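Local coordinates for protein PhnH (Penicillium herquei, PDB 6JJT) that catalyses the enantioselective intramolecular hydroalkoxylation of a prenylated phenalenone to (2'R)-atrovenetin in the biosynthesis of herqueinone-type compounds, at residues D[122-134]-D[138-149]. Numbering follows the deposited sequence.
Sequences YNWLNNVTAWGTP and NEINFLEYWQIE
Tyr145 sets its ring obliquely over the Gly132 backbone, CD2 lying 3.5 Å from Gly132 CA. With CG anti to its own carbonyl carbon (chi1 -62°), the ring leans across to the partner strand; Gly132 has no side chain, which lets the ring lie directly over its backbone, where the CA atoms of this non-hydrogen-bonded pair are 3.9 Å apart. Beyond the pair the ring stacks on Phe30. On the other face of the sheet, Ile148 reaches along its extended chain so that CD1 meets Trp131 CB at 3.5 Å, a small apolar contact. Trp131 NE1 bonds to Thr129 OG1 of the second subunit, and Ile148 packs on its counterpart there, so this face of the hairpin forms part of the tetramer interface.

Strands 129-133 and 142-148 are the last hairpin of the eight-stranded antiparallel barrel, and 142-148 closes it against strand 26-44. Trp131 and Trp146 form a hydrogen-bonded pair, Trp146 N giving the short bond to Trp131 O (2.7 Å), while the same oxygen also lies in the plane of the Trp146 indole, at its edge beside CD1.

Near the C-terminus Gln147 stretches out nearly straight, crossing Val128 at about a right angle, with NE2 3.8 Å from Val128 CG2. Gln147 NE2 donates an almost linear hydrogen bond to Glu149 OE1 (2.7 Å), meeting the carboxylate from above its plane. At the far end the rigid ring of Pro134 follows the last bonded pair, Thr133 with Glu144, and lies side by side with Leu143, Pro134 CD 4.0 Å from Leu143 CD2.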
loop_
_atom_site.group_PDB
_atom_site.type_symbol
_atom_site.label_atom_id
_atom_site.label_comp_id
_atom_site.label_asym_id
_atom_site.label_seq_id
_atom_site.Cartn_x
_atom_site.Cartn_y
_atom_site.Cartn_z
ATOM N N TYR D 122 -4.774 1.651 -25.137
ATOM C CA TYR D 122 -3.633 1.320 -24.293
ATOM C C TYR D 122 -3.961 0.303 -23.204
ATOM O O TYR D 122 -3.081 -0.008 -22.415
ATOM C CB TYR D 122 -3.063 2.607 -23.684
ATOM C CG TYR D 122 -2.575 3.578 -24.729
ATOM C CD1 TYR D 122 -1.380 3.354 -25.404
ATOM C CD2 TYR D 122 -3.302 4.724 -25.021
ATOM C CE1 TYR D 122 -0.923 4.241 -26.371
ATOM C CE2 TYR D 122 -2.864 5.611 -26.001
ATOM C CZ TYR D 122 -1.672 5.371 -26.664
ATOM O OH TYR D 122 -1.222 6.273 -27.602
ATOM N N ASN D 123 -5.195 -0.218 -23.172
ATOM C CA ASN D 123 -5.540 -1.036 -22.009
ATOM C C ASN D 123 -4.864 -2.418 -22.032
ATOM O O ASN D 123 -4.930 -3.109 -21.031
ATOM C CB ASN D 123 -7.016 -0.970 -21.631
ATOM C CG ASN D 123 -7.880 -1.655 -22.655
ATOM O OD1 ASN D 123 -7.361 -2.307 -23.555
ATOM N ND2 ASN D 123 -9.197 -1.519 -22.511
ATOM N N TRP D 124 -4.205 -2.819 -23.115
ATOM C CA TRP D 124 -3.284 -3.949 -23.085
ATOM C C TRP D 124 -2.243 -3.805 -21.959
ATOM O O TRP D 124 -1.705 -4.793 -21.459
ATOM C CB TRP D 124 -2.645 -4.160 -24.478
ATOM C CG TRP D 124 -1.843 -3.004 -24.999
ATOM C CD1 TRP D 124 -2.298 -1.916 -25.698
ATOM C CD2 TRP D 124 -0.442 -2.781 -24.838
ATOM N NE1 TRP D 124 -1.275 -1.041 -25.963
ATOM C CE2 TRP D 124 -0.114 -1.553 -25.457
ATOM C CE3 TRP D 124 0.557 -3.519 -24.212
ATOM C CZ2 TRP D 124 1.181 -1.033 -25.464
ATOM C CZ3 TRP D 124 1.840 -3.025 -24.239
ATOM C CH2 TRP D 124 2.151 -1.802 -24.850
ATOM N N LEU D 125 -1.933 -2.563 -21.552
ATOM C CA LEU D 125 -0.928 -2.349 -20.509
ATOM C C LEU D 125 -1.416 -2.842 -19.146
ATOM O O LEU D 125 -0.587 -3.143 -18.290
ATOM C CB LEU D 125 -0.571 -0.858 -20.414
ATOM C CG LEU D 125 0.292 -0.320 -21.550
ATOM C CD1 LEU D 125 0.306 1.208 -21.514
ATOM C CD2 LEU D 125 1.708 -0.911 -21.393
ATOM N N ASN D 126 -2.728 -3.000 -19.008
ATOM C CA ASN D 126 -3.258 -3.487 -17.756
ATOM C C ASN D 126 -2.784 -4.901 -17.459
ATOM O O ASN D 126 -2.795 -5.337 -16.297
ATOM C CB ASN D 126 -4.784 -3.478 -17.752
ATOM C CG ASN D 126 -5.382 -2.088 -17.765
ATOM O OD1 ASN D 126 -4.727 -1.119 -17.401
ATOM N ND2 ASN D 126 -6.622 -1.981 -18.165
ATOM N N ASN D 127 -2.408 -5.622 -18.523
ATOM C CA ASN D 127 -1.942 -6.984 -18.359
ATOM C C ASN D 127 -0.432 -7.092 -18.365
ATOM O O ASN D 127 0.080 -8.211 -18.413
ATOM C CB ASN D 127 -2.535 -7.894 -19.442
ATOM C CG ASN D 127 -4.038 -7.920 -19.350
ATOM O OD1 ASN D 127 -4.599 -8.062 -18.264
ATOM N ND2 ASN D 127 -4.703 -7.671 -20.468
ATOM N N VAL D 128 0.301 -5.982 -18.297
ATOM C CA VAL D 128 1.745 -5.986 -18.413
ATOM C C VAL D 128 2.459 -5.844 -17.068
ATOM O O VAL D 128 2.153 -4.940 -16.265
ATOM C CB VAL D 128 2.238 -4.862 -19.361
ATOM C CG1 VAL D 128 3.752 -4.694 -19.348
ATOM C CG2 VAL D 128 1.687 -5.116 -20.781
ATOM N N THR D 129 3.481 -6.655 -16.839
ATOM C CA THR D 129 4.507 -6.393 -15.839
ATOM C C THR D 129 5.757 -5.925 -16.569
ATOM O O THR D 129 6.310 -6.659 -17.458
ATOM C CB THR D 129 4.927 -7.664 -15.077
ATOM O OG1 THR D 129 5.069 -8.753 -16.031
ATOM C CG2 THR D 129 3.855 -8.124 -14.126
ATOM N N ALA D 130 6.264 -4.745 -16.239
ATOM C CA ALA D 130 7.520 -4.269 -16.795
ATOM C C ALA D 130 8.607 -4.104 -15.765
ATOM O O ALA D 130 8.367 -4.154 -14.550
ATOM C CB ALA D 130 7.273 -2.987 -17.569
ATOM N N TRP D 131 9.830 -3.830 -16.233
ATOM C CA TRP D 131 11.014 -3.754 -15.403
ATOM C C TRP D 131 11.970 -2.773 -16.068
ATOM O O TRP D 131 12.117 -2.860 -17.304
ATOM C CB TRP D 131 11.678 -5.135 -15.308
ATOM C CG TRP D 131 12.871 -5.170 -14.426
ATOM C CD1 TRP D 131 12.926 -5.591 -13.123
ATOM C CD2 TRP D 131 14.224 -4.790 -14.738
ATOM N NE1 TRP D 131 14.177 -5.498 -12.616
ATOM C CE2 TRP D 131 15.009 -5.024 -13.589
ATOM C CE3 TRP D 131 14.867 -4.289 -15.887
ATOM C CZ2 TRP D 131 16.362 -4.742 -13.511
ATOM C CZ3 TRP D 131 16.216 -4.015 -15.813
ATOM C CH2 TRP D 131 16.960 -4.273 -14.662
ATOM N N GLY D 132 12.587 -1.893 -15.279
ATOM C CA GLY D 132 13.488 -0.908 -15.859
ATOM C C GLY D 132 14.646 -0.588 -14.955
ATOM O O GLY D 132 14.655 -0.917 -13.773
ATOM N N THR D 133 15.648 0.113 -15.529
ATOM C CA THR D 133 16.790 0.570 -14.773
ATOM C C THR D 133 17.459 1.666 -15.604
ATOM O O THR D 133 17.213 1.706 -16.810
ATOM C CB THR D 133 17.737 -0.605 -14.488
ATOM O OG1 THR D 133 18.636 -0.251 -13.463
ATOM C CG2 THR D 133 18.547 -1.048 -15.711
ATOM N N PRO D 134 18.245 2.577 -15.004
ATOM C CA PRO D 134 18.975 3.597 -15.792
ATOM C C PRO D 134 20.093 2.900 -16.583
ATOM O O PRO D 134 20.914 2.237 -15.963
ATOM C CB PRO D 134 19.517 4.579 -14.757
ATOM C CG PRO D 134 18.790 4.228 -13.473
ATOM C CD PRO D 134 18.511 2.736 -13.564
ATOM N N ASN D 138 24.919 7.133 -13.621
ATOM C CA ASN D 138 25.167 8.502 -13.207
ATOM C C ASN D 138 24.142 9.433 -13.855
ATOM O O ASN D 138 24.212 10.638 -13.653
ATOM C CB ASN D 138 26.637 8.917 -13.342
ATOM C CG ASN D 138 27.293 8.419 -14.608
ATOM O OD1 ASN D 138 26.842 8.746 -15.704
ATOM N ND2 ASN D 138 28.364 7.652 -14.458
ATOM N N GLU D 139 23.163 8.870 -14.584
ATOM C CA GLU D 139 22.021 9.647 -15.070
ATOM C C GLU D 139 20.725 8.968 -14.630
ATOM O O GLU D 139 20.070 8.295 -15.415
ATOM C CB GLU D 139 22.077 9.832 -16.585
ATOM C CG GLU D 139 23.139 10.822 -16.996
ATOM C CD GLU D 139 23.584 10.766 -18.446
ATOM O OE1 GLU D 139 23.056 9.913 -19.209
ATOM O OE2 GLU D 139 24.479 11.574 -18.811
ATOM N N ILE D 140 20.404 9.126 -13.349
ATOM C CA ILE D 140 19.423 8.267 -12.681
ATOM C C ILE D 140 18.006 8.550 -13.171
ATOM O O ILE D 140 17.105 7.741 -12.936
ATOM C CB ILE D 140 19.481 8.359 -11.142
ATOM C CG1 ILE D 140 19.118 9.748 -10.619
ATOM C CG2 ILE D 140 20.808 7.872 -10.588
ATOM C CD1 ILE D 140 19.182 9.874 -9.102
ATOM N N ASN D 141 17.814 9.684 -13.844
ATOM C CA ASN D 141 16.492 10.144 -14.255
ATOM C C ASN D 141 16.107 9.631 -15.650
ATOM O O ASN D 141 14.983 9.872 -16.099
ATOM C CB ASN D 141 16.307 11.634 -13.976
ATOM C CG ASN D 141 16.229 11.940 -12.488
ATOM O OD1 ASN D 141 15.720 11.150 -11.692
ATOM N ND2 ASN D 141 16.739 13.092 -12.097
ATOM N N PHE D 142 17.023 8.924 -16.340
ATOM C CA PHE D 142 16.687 8.317 -17.620
ATOM C C PHE D 142 16.693 6.798 -17.489
ATOM O O PHE D 142 17.741 6.207 -17.192
ATOM C CB PHE D 142 17.668 8.723 -18.736
ATOM C CG PHE D 142 17.274 8.117 -20.061
ATOM C CD1 PHE D 142 16.208 8.622 -20.784
ATOM C CD2 PHE D 142 17.908 6.994 -20.566
ATOM C CE1 PHE D 142 15.786 8.047 -21.986
ATOM C CE2 PHE D 142 17.501 6.426 -21.766
ATOM C CZ PHE D 142 16.441 6.943 -22.481
ATOM N N LEU D 143 15.511 6.185 -17.671
ATOM C CA LEU D 143 15.379 4.741 -17.517
ATOM C C LEU D 143 14.784 4.101 -18.748
ATOM O O LEU D 143 13.995 4.681 -19.469
ATOM C CB LEU D 143 14.487 4.409 -16.312
ATOM C CG LEU D 143 14.982 4.924 -14.962
ATOM C CD1 LEU D 143 14.297 6.250 -14.593
ATOM C CD2 LEU D 143 14.673 3.856 -13.906
ATOM N N GLU D 144 15.219 2.869 -18.974
ATOM C CA GLU D 144 14.675 2.042 -20.026
ATOM C C GLU D 144 13.921 0.870 -19.399
ATOM O O GLU D 144 14.494 0.232 -18.512
ATOM C CB GLU D 144 15.820 1.507 -20.908
ATOM C CG GLU D 144 16.356 2.579 -21.838
ATOM C CD GLU D 144 17.690 2.234 -22.471
ATOM O OE1 GLU D 144 18.316 1.262 -22.067
ATOM O OE2 GLU D 144 18.080 2.972 -23.375
ATOM N N TYR D 145 12.781 0.583 -19.964
ATOM C CA TYR D 145 11.888 -0.438 -19.411
ATOM C C TYR D 145 11.538 -1.508 -20.433
ATOM O O TYR D 145 11.312 -1.211 -21.616
ATOM C CB TYR D 145 10.585 0.206 -18.926
ATOM C CG TYR D 145 10.701 1.219 -17.816
ATOM C CD1 TYR D 145 10.924 2.545 -18.132
ATOM C CD2 TYR D 145 10.558 0.869 -16.468
ATOM C CE1 TYR D 145 11.017 3.517 -17.143
ATOM C CE2 TYR D 145 10.651 1.840 -15.468
ATOM C CZ TYR D 145 10.887 3.158 -15.814
ATOM O OH TYR D 145 10.927 4.155 -14.860
ATOM N N TRP D 146 11.352 -2.741 -19.922
ATOM C CA TRP D 146 11.093 -3.957 -20.681
ATOM C C TRP D 146 9.796 -4.600 -20.220
ATOM O O TRP D 146 9.580 -4.731 -19.004
ATOM C CB TRP D 146 12.267 -4.924 -20.475
ATOM C CG TRP D 146 13.537 -4.321 -20.989
ATOM C CD1 TRP D 146 14.330 -3.415 -20.343
ATOM C CD2 TRP D 146 14.112 -4.519 -22.287
ATOM N NE1 TRP D 146 15.384 -3.053 -21.145
ATOM C CE2 TRP D 146 15.260 -3.698 -22.352
ATOM C CE3 TRP D 146 13.767 -5.322 -23.372
ATOM C CZ2 TRP D 146 16.096 -3.688 -23.472
ATOM C CZ3 TRP D 146 14.576 -5.292 -24.491
ATOM C CH2 TRP D 146 15.711 -4.480 -24.530
ATOM N N GLN D 147 8.976 -5.099 -21.143
ATOM C CA GLN D 147 7.839 -5.963 -20.882
ATOM C C GLN D 147 8.350 -7.384 -20.646
ATOM O O GLN D 147 9.163 -7.891 -21.432
ATOM C CB GLN D 147 6.896 -5.954 -22.083
ATOM C CG GLN D 147 5.675 -6.872 -22.064
ATOM C CD GLN D 147 4.725 -6.529 -23.193
ATOM O OE1 GLN D 147 5.034 -5.672 -24.014
ATOM N NE2 GLN D 147 3.581 -7.186 -23.283
ATOM N N ILE D 148 7.921 -8.003 -19.538
ATOM C CA ILE D 148 8.363 -9.353 -19.185
ATOM C C ILE D 148 7.157 -10.249 -19.301
ATOM O O ILE D 148 6.188 -10.004 -18.609
ATOM C CB ILE D 148 8.899 -9.437 -17.742
ATOM C CG1 ILE D 148 9.975 -8.398 -17.490
ATOM C CG2 ILE D 148 9.439 -10.836 -17.447
ATOM C CD1 ILE D 148 10.455 -8.377 -16.060
ATOM N N GLU D 149 7.171 -11.281 -20.159
ATOM C CA GLU D 149 6.090 -12.257 -20.186
ATOM C C GLU D 149 6.469 -13.450 -21.053
ATOM O O GLU D 149 7.401 -13.305 -21.810
ATOM C CB GLU D 149 4.750 -11.728 -20.706
ATOM C CG GLU D 149 4.832 -10.983 -22.005
ATOM C CD GLU D 149 3.506 -10.332 -22.362
ATOM O OE1 GLU D 149 3.078 -9.322 -21.679
ATOM O OE2 GLU D 149 2.867 -10.846 -23.312
ATOM O OXT GLU D 149 5.767 -14.451 -20.946
HETATM O O HOH W 1 0.378 -8.849 -21.283
HETATM O O HOH W 2 3.993 -8.425 -19.195
HETATM O O HOH W 3 18.667 0.219 -18.956
#